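Local coordinates for protein acetylxylan esterase A (Aspergillus awamori, PDB 5X6S) that removes acetyl side groups from the backbone of acetylated xylan as a secreted serine esterase of carbohydrate esterase family 1, at residues K112-G117 against L135-T140; T131-F136 against G189-M194; G219-D224 against G246-G251. One frame throughout, in Å; residues are numbered along the deposited sequence.

Interaction 1: residues K112-G117 against L135-T140; sequences KVFVTG and LFAAAT
Adjacent parallel strands of an alpha/beta-hydrolase sheet meet here, and their side chains sort onto two faces. On the face of Val115 and Ala139, Val115 takes a rotamer that sets CG1 in the crowded position between backbone N and carbonyl carbon (chi1 56°). This branch lies over one face of the Phe136 ring, 3.8 Å from its centroid, a CH-pi contact displaced toward the rim. Leu135 CB covers the opposite face, so the ring is clamped between two aliphatic groups. Val113, with CG1 anti to its backbone N, crosses the same ring obliquely, CG1 lying 3.9 Å from Phe136 CD1. On the face of Ala138, Thr116 and Thr140, Phe114 turns CG beside its own backbone N (chi1 -56°), bringing CE1 to 3.5 Å from CB of the loop residue Ala137 and leaving Ala138 CB at the ring edge, in plane. Thr116 OG1, anti to the backbone N, donates to Thr140 O across 2.8 Å, approaching from above the carbonyl plane. The backbones are joined by Ala137 N to Val113 O (2.9 Å), nearly along the C=O axis, by Thr140 N to Val115 O (3.0 Å), and by a weak bond from Val115 N to Ala138 O. Strand 113-118, helix 120-131 and strand 138-142 form a beta-alpha-beta unit; strands 33-37 and 193-199 flank the pair, helix 91-106 packs on Val113 and Leu135, and helix 265-272 covers Ala138 and Thr140.

Interaction 2: residues T131-F136 against G189-M194; sequences TYPELF and GSRPRM. With NA (sodium ion), chain G.
In this alpha/beta-hydrolase fold the 3-10 turn of Pro133 to Leu135, which links helix 120-131 to strand 138-142, packs against the loop leading into the neighbouring strand 193-199. No direct hydrogen bond joins the two segments; a water and a few aliphatic surfaces do the work. Ser190 comes first. Its OG, anti to the backbone N (chi1 -177°), donates to a water at 2.7 Å. That water in turn gives its two protons to Pro133 O, 2.6 Å away, and to Phe136 O at 2.7 Å, so one molecule links the carbonyls of Pro133, in the turn, and Phe136, just after it, to the loop. The carbonyl of Ser190 is bound elsewhere, by the hydroxyl of Tyr187. Arg191 follows, its chain extended from CG to NE and leading away from the turn, so that only the aliphatic root touches: CG lies 4.0 Å from Pro133 CB. Pro192 then lies against both carbonyls, with CD 3.6 Å from Pro133 O. Its CB rests 3.8 Å from Phe136 CB, while the Phe136 ring leads off the other way. Pro192 N has no hydrogen to give to Phe136 O; the closest approach is by CA, 3.2 Å from that oxygen. Arg193 and Met194 enter the strand, where Arg193 bonds through its backbone to Ala137 and Ala139. Further round the turn a sodium ion sits between the two protein copies, bound by Glu134 O at 2.9 Å, by two waters and by Glu134 O of the second subunit.

Interaction 3: residues G219-D224 against G246-G251; sequences GVFGYD and GDSLQG
Phe221 lays one ring face over Ser248, whose CB stands 3.3 Å above the ring plane and over its centre, a CH-pi contact made by the methylene, with OG set beside the serine's own backbone N. Val220 CG1 lies on the opposite face, toward the rim. Beside Phe221, Tyr223 reaches across to the other segment, with CG beside its backbone N (chi1 -63°), and its hydroxyl accepts a hydrogen bond from Ser248 N at 2.9 Å, with an N-H...O angle of 152°. The donor comes in at the edge of the tyrosine, near the ring plane. Between the two aromatics Gly222 ends helix 208-221 in a Schellman motif with positive phi, after which the chain turns off the helix; both rings contact the type I beta turn from Gly246 to Leu249 that connects the antiparallel strands 240-246 and 249-254. Gly246 CA lies over one face of the Tyr223 ring, 4.2 Å from its centroid, and comes to 3.7 Å from Tyr223 CZ. Phe221 CB covers the opposite face of the tyrosine, offset toward the rim. Leu249 CB meets the ring edge, 3.8 Å from Tyr223 CE2, and the leucine also packs on Met194 and Ile196 of strand 193-199.

Overall arrangement
The three contacts step across one sheet, through strands 113-118, 138-142, 193-199 and 249-254. Interactions 1 and 2, centres about 8 Å apart, share Leu135 and Phe136 and are probably bonded where Ala139 N meets Arg193 O at 2.9 Å. Interactions 2 and 3, centres about 13 Å apart, meet likewise through Met194 N and Ser248 O, also 2.9 Å. Interactions 1 and 3 do not touch. The sodium ion on Glu134 O of interaction 2 lies about 6 Å from the Leu135 side chain. Interaction 1 runs toward the active site: Gly117 lies about 8 Å from the side chain of Ser119, the nucleophile by similarity, on a probable nucleophile elbow. Interactions 2 and 3 lie away from it.

Interaction 1: residues K112-G117 against L135-T140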
loop_
_atom_site.group_PDB
_atom_site.type_symbol
_atom_site.label_atom_id
_atom_site.label_comp_id
_atom_site.label_asym_id
_atom_site.label_seq_id
_atom_site.Cartn_x
_atom_site.Cartn_y
_atom_site.Cartn_z
ATOM N N LYS A 112 4.398 -6.361 -2.738
ATOM C CA LYS A 112 5.056 -6.899 -3.937
ATOM C C LYS A 112 4.039 -7.149 -5.057
ATOM O O LYS A 112 3.990 -8.256 -5.615
ATOM C CB LYS A 112 5.841 -8.198 -3.619
ATOM C CG LYS A 112 6.998 -7.996 -2.624
ATOM C CD LYS A 112 7.724 -9.294 -2.346
ATOM C CE LYS A 112 8.923 -8.999 -1.408
ATOM N NZ LYS A 112 9.418 -10.277 -0.818
ATOM N N VAL A 113 3.316 -6.083 -5.432
ATOM C CA VAL A 113 2.295 -6.149 -6.475
ATOM C C VAL A 113 2.692 -5.189 -7.595
ATOM O O VAL A 113 3.036 -4.008 -7.342
ATOM C CB VAL A 113 0.857 -5.858 -5.918
ATOM C CG1 VAL A 113 -0.204 -5.987 -7.004
ATOM C CG2 VAL A 113 0.531 -6.730 -4.722
ATOM N N PHE A 114 2.688 -5.696 -8.825
ATOM C CA PHE A 114 3.258 -4.991 -9.969
ATOM C C PHE A 114 2.251 -5.039 -11.096
ATOM O O PHE A 114 1.468 -5.957 -11.135
ATOM C CB PHE A 114 4.595 -5.670 -10.361
ATOM C CG PHE A 114 5.554 -5.723 -9.211
ATOM C CD1 PHE A 114 6.303 -4.585 -8.860
ATOM C CD2 PHE A 114 5.696 -6.880 -8.458
ATOM C CE1 PHE A 114 7.136 -4.601 -7.731
ATOM C CE2 PHE A 114 6.556 -6.903 -7.338
ATOM C CZ PHE A 114 7.269 -5.743 -6.982
ATOM N N VAL A 115 2.307 -4.092 -12.017
ATOM C CA VAL A 115 1.378 -4.045 -13.124
ATOM C C VAL A 115 2.130 -3.704 -14.396
ATOM O O VAL A 115 3.059 -2.873 -14.358
ATOM C CB VAL A 115 0.162 -3.093 -12.844
ATOM C CG1 VAL A 115 0.576 -1.679 -12.501
ATOM C CG2 VAL A 115 -0.895 -3.153 -13.961
ATOM N N THR A 116 1.766 -4.362 -15.502
ATOM C CA THR A 116 2.454 -4.188 -16.785
ATOM C C THR A 116 1.475 -4.563 -17.894
ATOM O O THR A 116 0.471 -5.265 -17.649
ATOM C CB THR A 116 3.764 -5.023 -16.849
ATOM O OG1 THR A 116 4.383 -4.857 -18.104
ATOM C CG2 THR A 116 3.490 -6.557 -16.611
ATOM N N GLY A 117 1.728 -4.070 -19.095
ATOM C CA GLY A 117 0.825 -4.247 -20.194
ATOM C C GLY A 117 1.418 -3.740 -21.481
ATOM O O GLY A 117 2.403 -3.000 -21.441
ATOM N N LEU A 135 -2.062 0.279 -4.657
ATOM C CA LEU A 135 -1.903 -1.155 -4.830
ATOM C C LEU A 135 -0.516 -1.609 -5.362
ATOM O O LEU A 135 -0.117 -2.759 -5.149
ATOM C CB LEU A 135 -3.005 -1.694 -5.756
ATOM C CG LEU A 135 -4.420 -1.609 -5.218
ATOM C CD1 LEU A 135 -5.397 -2.129 -6.280
ATOM C CD2 LEU A 135 -4.602 -2.337 -3.889
ATOM N N PHE A 136 0.213 -0.704 -6.029
ATOM C CA PHE A 136 1.314 -1.088 -6.912
ATOM C C PHE A 136 2.661 -0.514 -6.477
ATOM O O PHE A 136 2.778 0.695 -6.284
ATOM C CB PHE A 136 1.023 -0.701 -8.343
ATOM C CG PHE A 136 -0.234 -1.319 -8.884
ATOM C CD1 PHE A 136 -0.303 -2.696 -9.107
ATOM C CD2 PHE A 136 -1.365 -0.533 -9.087
ATOM C CE1 PHE A 136 -1.469 -3.279 -9.542
ATOM C CE2 PHE A 136 -2.544 -1.094 -9.502
ATOM C CZ PHE A 136 -2.612 -2.474 -9.750
ATOM N N ALA A 137 3.657 -1.412 -6.323
ATOM C CA ALA A 137 5.028 -1.069 -5.979
ATOM C C ALA A 137 5.776 -0.518 -7.171
ATOM O O ALA A 137 6.628 0.364 -7.034
ATOM C CB ALA A 137 5.739 -2.302 -5.444
ATOM N N ALA A 138 5.451 -1.018 -8.373
ATOM C CA ALA A 138 6.121 -0.608 -9.634
ATOM C C ALA A 138 5.297 -1.069 -10.779
ATOM O O ALA A 138 4.456 -2.003 -10.613
ATOM C CB ALA A 138 7.543 -1.190 -9.743
ATOM N N ALA A 139 5.509 -0.448 -11.933
ATOM C CA ALA A 139 4.779 -0.711 -13.158
ATOM C C ALA A 139 5.714 -0.628 -14.319
ATOM O O ALA A 139 6.637 0.234 -14.295
ATOM C CB ALA A 139 3.692 0.303 -13.377
ATOM N N THR A 140 5.465 -1.445 -15.354
ATOM C CA THR A 140 6.255 -1.396 -16.619
ATOM C C THR A 140 5.283 -1.214 -17.757
ATOM O O THR A 140 4.346 -2.019 -17.922
ATOM C CB THR A 140 7.184 -2.659 -16.793
ATOM O OG1 THR A 140 8.166 -2.702 -15.741
ATOM C CG2 THR A 140 7.932 -2.647 -18.151
HETATM O O HOH W 1 2.666 -3.489 -3.994
#

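Interaction 2: residues T131-F136 against G189-M194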
loop_
_atom_site.group_PDB
_atom_site.type_symbol
_atom_site.label_atom_id
_atom_site.label_comp_id
_atom_site.label_asym_id
_atom_site.label_seq_id
_atom_site.Cartn_x
_atom_site.Cartn_y
_atom_site.Cartn_z
ATOM N N THR A 131 -5.051 5.661 -10.859
ATOM C CA THR A 131 -6.363 5.490 -10.205
ATOM C C THR A 131 -6.260 4.653 -8.916
ATOM O O THR A 131 -6.990 4.928 -7.972
ATOM C CB THR A 131 -7.412 4.847 -11.136
ATOM O OG1 THR A 131 -6.864 3.680 -11.767
ATOM C CG2 THR A 131 -7.910 5.837 -12.211
ATOM N N TYR A 132 -5.393 3.623 -8.903
ATOM C CA TYR A 132 -5.128 2.761 -7.720
ATOM C C TYR A 132 -3.627 2.748 -7.330
ATOM O O TYR A 132 -3.026 1.696 -7.162
ATOM C CB TYR A 132 -5.763 1.337 -7.904
ATOM C CG TYR A 132 -7.206 1.495 -8.220
ATOM C CD1 TYR A 132 -8.161 1.539 -7.199
ATOM C CD2 TYR A 132 -7.636 1.723 -9.535
ATOM C CE1 TYR A 132 -9.484 1.770 -7.484
ATOM C CE2 TYR A 132 -8.966 1.947 -9.829
ATOM C CZ TYR A 132 -9.882 1.992 -8.780
ATOM O OH TYR A 132 -11.195 2.262 -9.064
ATOM N N PRO A 133 -2.998 3.957 -7.187
ATOM C CA PRO A 133 -1.549 3.999 -6.865
ATOM C C PRO A 133 -1.162 3.186 -5.626
ATOM O O PRO A 133 -0.081 2.605 -5.585
ATOM C CB PRO A 133 -1.291 5.495 -6.625
ATOM C CG PRO A 133 -2.646 6.064 -6.269
ATOM C CD PRO A 133 -3.582 5.312 -7.174
ATOM N N GLU A 134 -2.080 3.104 -4.655
ATOM C CA GLU A 134 -1.900 2.375 -3.389
ATOM C C GLU A 134 -1.634 0.887 -3.536
ATOM O O GLU A 134 -1.058 0.299 -2.655
ATOM C CB GLU A 134 -3.113 2.577 -2.453
ATOM C CG GLU A 134 -4.442 1.880 -2.864
ATOM C CD GLU A 134 -5.273 2.602 -3.920
ATOM O OE1 GLU A 134 -4.814 3.649 -4.440
ATOM O OE2 GLU A 134 -6.399 2.135 -4.248
ATOM N N LEU A 135 -2.062 0.279 -4.657
ATOM C CA LEU A 135 -1.903 -1.155 -4.830
ATOM C C LEU A 135 -0.516 -1.609 -5.362
ATOM O O LEU A 135 -0.117 -2.759 -5.149
ATOM C CB LEU A 135 -3.005 -1.694 -5.756
ATOM C CG LEU A 135 -4.420 -1.609 -5.218
ATOM C CD1 LEU A 135 -5.397 -2.129 -6.280
ATOM C CD2 LEU A 135 -4.602 -2.337 -3.889
ATOM N N PHE A 136 0.213 -0.704 -6.029
ATOM C CA PHE A 136 1.314 -1.088 -6.912
ATOM C C PHE A 136 2.661 -0.514 -6.477
ATOM O O PHE A 136 2.778 0.695 -6.284
ATOM C CB PHE A 136 1.023 -0.701 -8.343
ATOM C CG PHE A 136 -0.234 -1.319 -8.884
ATOM C CD1 PHE A 136 -0.303 -2.696 -9.107
ATOM C CD2 PHE A 136 -1.365 -0.533 -9.087
ATOM C CE1 PHE A 136 -1.469 -3.279 -9.542
ATOM C CE2 PHE A 136 -2.544 -1.094 -9.502
ATOM C CZ PHE A 136 -2.612 -2.474 -9.750
ATOM N N GLY A 189 -0.120 9.376 -0.954
ATOM C CA GLY A 189 0.646 8.271 -0.462
ATOM C C GLY A 189 1.546 7.660 -1.555
ATOM O O GLY A 189 1.839 8.268 -2.580
ATOM N N SER A 190 1.923 6.420 -1.309
ATOM C CA SER A 190 2.756 5.597 -2.162
ATOM C C SER A 190 2.218 5.565 -3.578
ATOM O O SER A 190 1.000 5.424 -3.770
ATOM C CB SER A 190 2.669 4.200 -1.559
ATOM O OG SER A 190 3.487 3.305 -2.235
ATOM N N ARG A 191 3.102 5.652 -4.573
ATOM C CA ARG A 191 2.718 5.385 -5.975
ATOM C C ARG A 191 3.734 4.405 -6.618
ATOM O O ARG A 191 4.894 4.348 -6.163
ATOM C CB ARG A 191 2.698 6.675 -6.763
ATOM C CG ARG A 191 1.892 7.827 -6.135
ATOM C CD ARG A 191 2.026 9.103 -6.982
ATOM N NE ARG A 191 1.113 10.132 -6.499
ATOM C CZ ARG A 191 -0.116 10.339 -6.953
ATOM N NH1 ARG A 191 -0.587 9.615 -7.940
ATOM N NH2 ARG A 191 -0.893 11.285 -6.396
ATOM N N PRO A 192 3.329 3.653 -7.646
ATOM C CA PRO A 192 4.347 2.736 -8.215
ATOM C C PRO A 192 5.514 3.463 -8.906
ATOM O O PRO A 192 5.285 4.476 -9.602
ATOM C CB PRO A 192 3.554 1.918 -9.250
ATOM C CG PRO A 192 2.351 2.774 -9.584
ATOM C CD PRO A 192 2.028 3.521 -8.320
ATOM N N ARG A 193 6.709 2.903 -8.765
ATOM C CA ARG A 193 7.864 3.300 -9.586
ATOM C C ARG A 193 7.531 2.937 -11.046
ATOM O O ARG A 193 7.164 1.792 -11.322
ATOM C CB ARG A 193 9.099 2.575 -9.114
ATOM C CG ARG A 193 9.478 2.813 -7.681
ATOM C CD ARG A 193 10.727 1.977 -7.298
ATOM N NE ARG A 193 10.441 0.540 -7.081
ATOM C CZ ARG A 193 10.685 -0.424 -7.970
ATOM N NH1 ARG A 193 11.216 -0.133 -9.131
ATOM N NH2 ARG A 193 10.378 -1.689 -7.688
ATOM N N MET A 194 7.632 3.903 -11.968
ATOM C CA MET A 194 7.233 3.745 -13.340
ATOM C C MET A 194 8.414 3.500 -14.284
ATOM O O MET A 194 9.398 4.226 -14.250
ATOM C CB MET A 194 6.469 4.963 -13.833
ATOM C CG MET A 194 5.260 5.375 -13.025
ATOM S SD MET A 194 4.026 4.020 -12.881
ATOM C CE MET A 194 3.518 3.896 -14.554
HETATM NA NA NA G . -0.427 -0.502 0.104
HETATM O O HOH W 2 2.004 2.097 -4.162
HETATM O O HOH W 3 -2.126 1.005 0.873
HETATM O O HOH W 4 0.764 -1.770 -0.877
#

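Interaction 3: residues G219-D224 against G246-G251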
loop_
_atom_site.group_PDB
_atom_site.type_symbol
_atom_site.label_atom_id
_atom_site.label_comp_id
_atom_site.label_asym_id
_atom_site.label_seq_id
_atom_site.Cartn_x
_atom_site.Cartn_y
_atom_site.Cartn_z
ATOM N N GLY A 219 6.273 15.034 -13.534
ATOM C CA GLY A 219 5.449 16.040 -12.819
ATOM C C GLY A 219 4.904 15.423 -11.537
ATOM O O GLY A 219 4.990 16.030 -10.444
ATOM N N VAL A 220 4.386 14.184 -11.646
ATOM C CA VAL A 220 3.771 13.518 -10.490
ATOM C C VAL A 220 4.796 13.356 -9.363
ATOM O O VAL A 220 4.511 13.581 -8.155
ATOM C CB VAL A 220 3.128 12.173 -10.924
ATOM C CG1 VAL A 220 2.793 11.281 -9.750
ATOM C CG2 VAL A 220 1.874 12.444 -11.733
ATOM N N PHE A 221 6.019 12.958 -9.727
ATOM C CA PHE A 221 6.987 12.650 -8.676
ATOM C C PHE A 221 7.841 13.864 -8.264
ATOM O O PHE A 221 8.656 13.766 -7.379
ATOM C CB PHE A 221 7.879 11.465 -9.103
ATOM C CG PHE A 221 7.153 10.146 -9.051
ATOM C CD1 PHE A 221 6.882 9.548 -7.820
ATOM C CD2 PHE A 221 6.672 9.559 -10.210
ATOM C CE1 PHE A 221 6.203 8.331 -7.755
ATOM C CE2 PHE A 221 5.977 8.360 -10.145
ATOM C CZ PHE A 221 5.768 7.756 -8.939
ATOM N N GLY A 222 7.649 14.988 -8.907
ATOM C CA GLY A 222 8.441 16.169 -8.503
ATOM C C GLY A 222 9.843 16.210 -9.125
ATOM O O GLY A 222 10.700 16.957 -8.641
ATOM N N TYR A 223 10.066 15.388 -10.171
ATOM C CA TYR A 223 11.339 15.347 -10.913
ATOM C C TYR A 223 11.341 16.466 -11.949
ATOM O O TYR A 223 10.317 16.768 -12.529
ATOM C CB TYR A 223 11.494 14.018 -11.668
ATOM C CG TYR A 223 11.565 12.796 -10.778
ATOM C CD1 TYR A 223 12.186 12.863 -9.534
ATOM C CD2 TYR A 223 10.996 11.555 -11.181
ATOM C CE1 TYR A 223 12.261 11.761 -8.693
ATOM C CE2 TYR A 223 11.081 10.439 -10.356
ATOM C CZ TYR A 223 11.684 10.531 -9.129
ATOM O OH TYR A 223 11.772 9.446 -8.285
ATOM N N ASP A 224 12.505 17.049 -12.183
ATOM C CA ASP A 224 12.675 17.982 -13.268
ATOM C C ASP A 224 12.722 17.221 -14.585
ATOM O O ASP A 224 13.712 16.510 -14.853
ATOM C CB ASP A 224 13.995 18.767 -13.048
ATOM C CG ASP A 224 14.229 19.853 -14.112
ATOM O OD1 ASP A 224 13.476 19.898 -15.110
ATOM O OD2 ASP A 224 15.162 20.676 -13.904
ATOM N N GLY A 246 14.654 9.341 -11.797
ATOM C CA GLY A 246 14.877 9.088 -10.387
ATOM C C GLY A 246 14.405 7.691 -9.978
ATOM O O GLY A 246 14.130 6.850 -10.843
ATOM N N ASP A 247 14.333 7.421 -8.674
ATOM C CA ASP A 247 13.899 6.117 -8.175
ATOM C C ASP A 247 12.541 5.657 -8.739
ATOM O O ASP A 247 12.346 4.440 -8.918
ATOM C CB ASP A 247 13.807 6.114 -6.647
ATOM C CG ASP A 247 15.172 6.162 -5.969
ATOM O OD1 ASP A 247 16.193 6.170 -6.665
ATOM O OD2 ASP A 247 15.198 6.182 -4.720
ATOM N N SER A 248 11.642 6.602 -9.041
ATOM C CA SER A 248 10.259 6.276 -9.408
ATOM C C SER A 248 9.942 6.514 -10.872
ATOM O O SER A 248 8.785 6.437 -11.281
ATOM C CB SER A 248 9.265 7.056 -8.508
ATOM O OG SER A 248 9.425 6.657 -7.148
ATOM N N LEU A 249 10.973 6.844 -11.682
ATOM C CA LEU A 249 10.751 7.006 -13.095
ATOM C C LEU A 249 11.992 6.745 -13.945
ATOM O O LEU A 249 13.009 7.450 -13.808
ATOM C CB LEU A 249 10.198 8.391 -13.461
ATOM C CG LEU A 249 9.994 8.619 -14.928
ATOM C CD1 LEU A 249 8.917 7.721 -15.596
ATOM C CD2 LEU A 249 9.675 10.069 -15.247
ATOM N N GLN A 250 11.865 5.779 -14.848
ATOM C CA GLN A 250 12.794 5.652 -15.933
ATOM C C GLN A 250 12.103 5.412 -17.262
ATOM O O GLN A 250 11.012 4.824 -17.316
ATOM C CB GLN A 250 13.868 4.635 -15.617
ATOM C CG GLN A 250 13.430 3.216 -15.580
ATOM C CD GLN A 250 14.532 2.234 -15.265
ATOM O OE1 GLN A 250 14.776 1.331 -16.023
ATOM N NE2 GLN A 250 15.124 2.361 -14.127
ATOM N N GLY A 251 12.706 5.908 -18.332
ATOM C CA GLY A 251 12.146 5.751 -19.652
ATOM C C GLY A 251 13.147 4.953 -20.497
ATOM O O GLY A 251 14.361 5.126 -20.328
#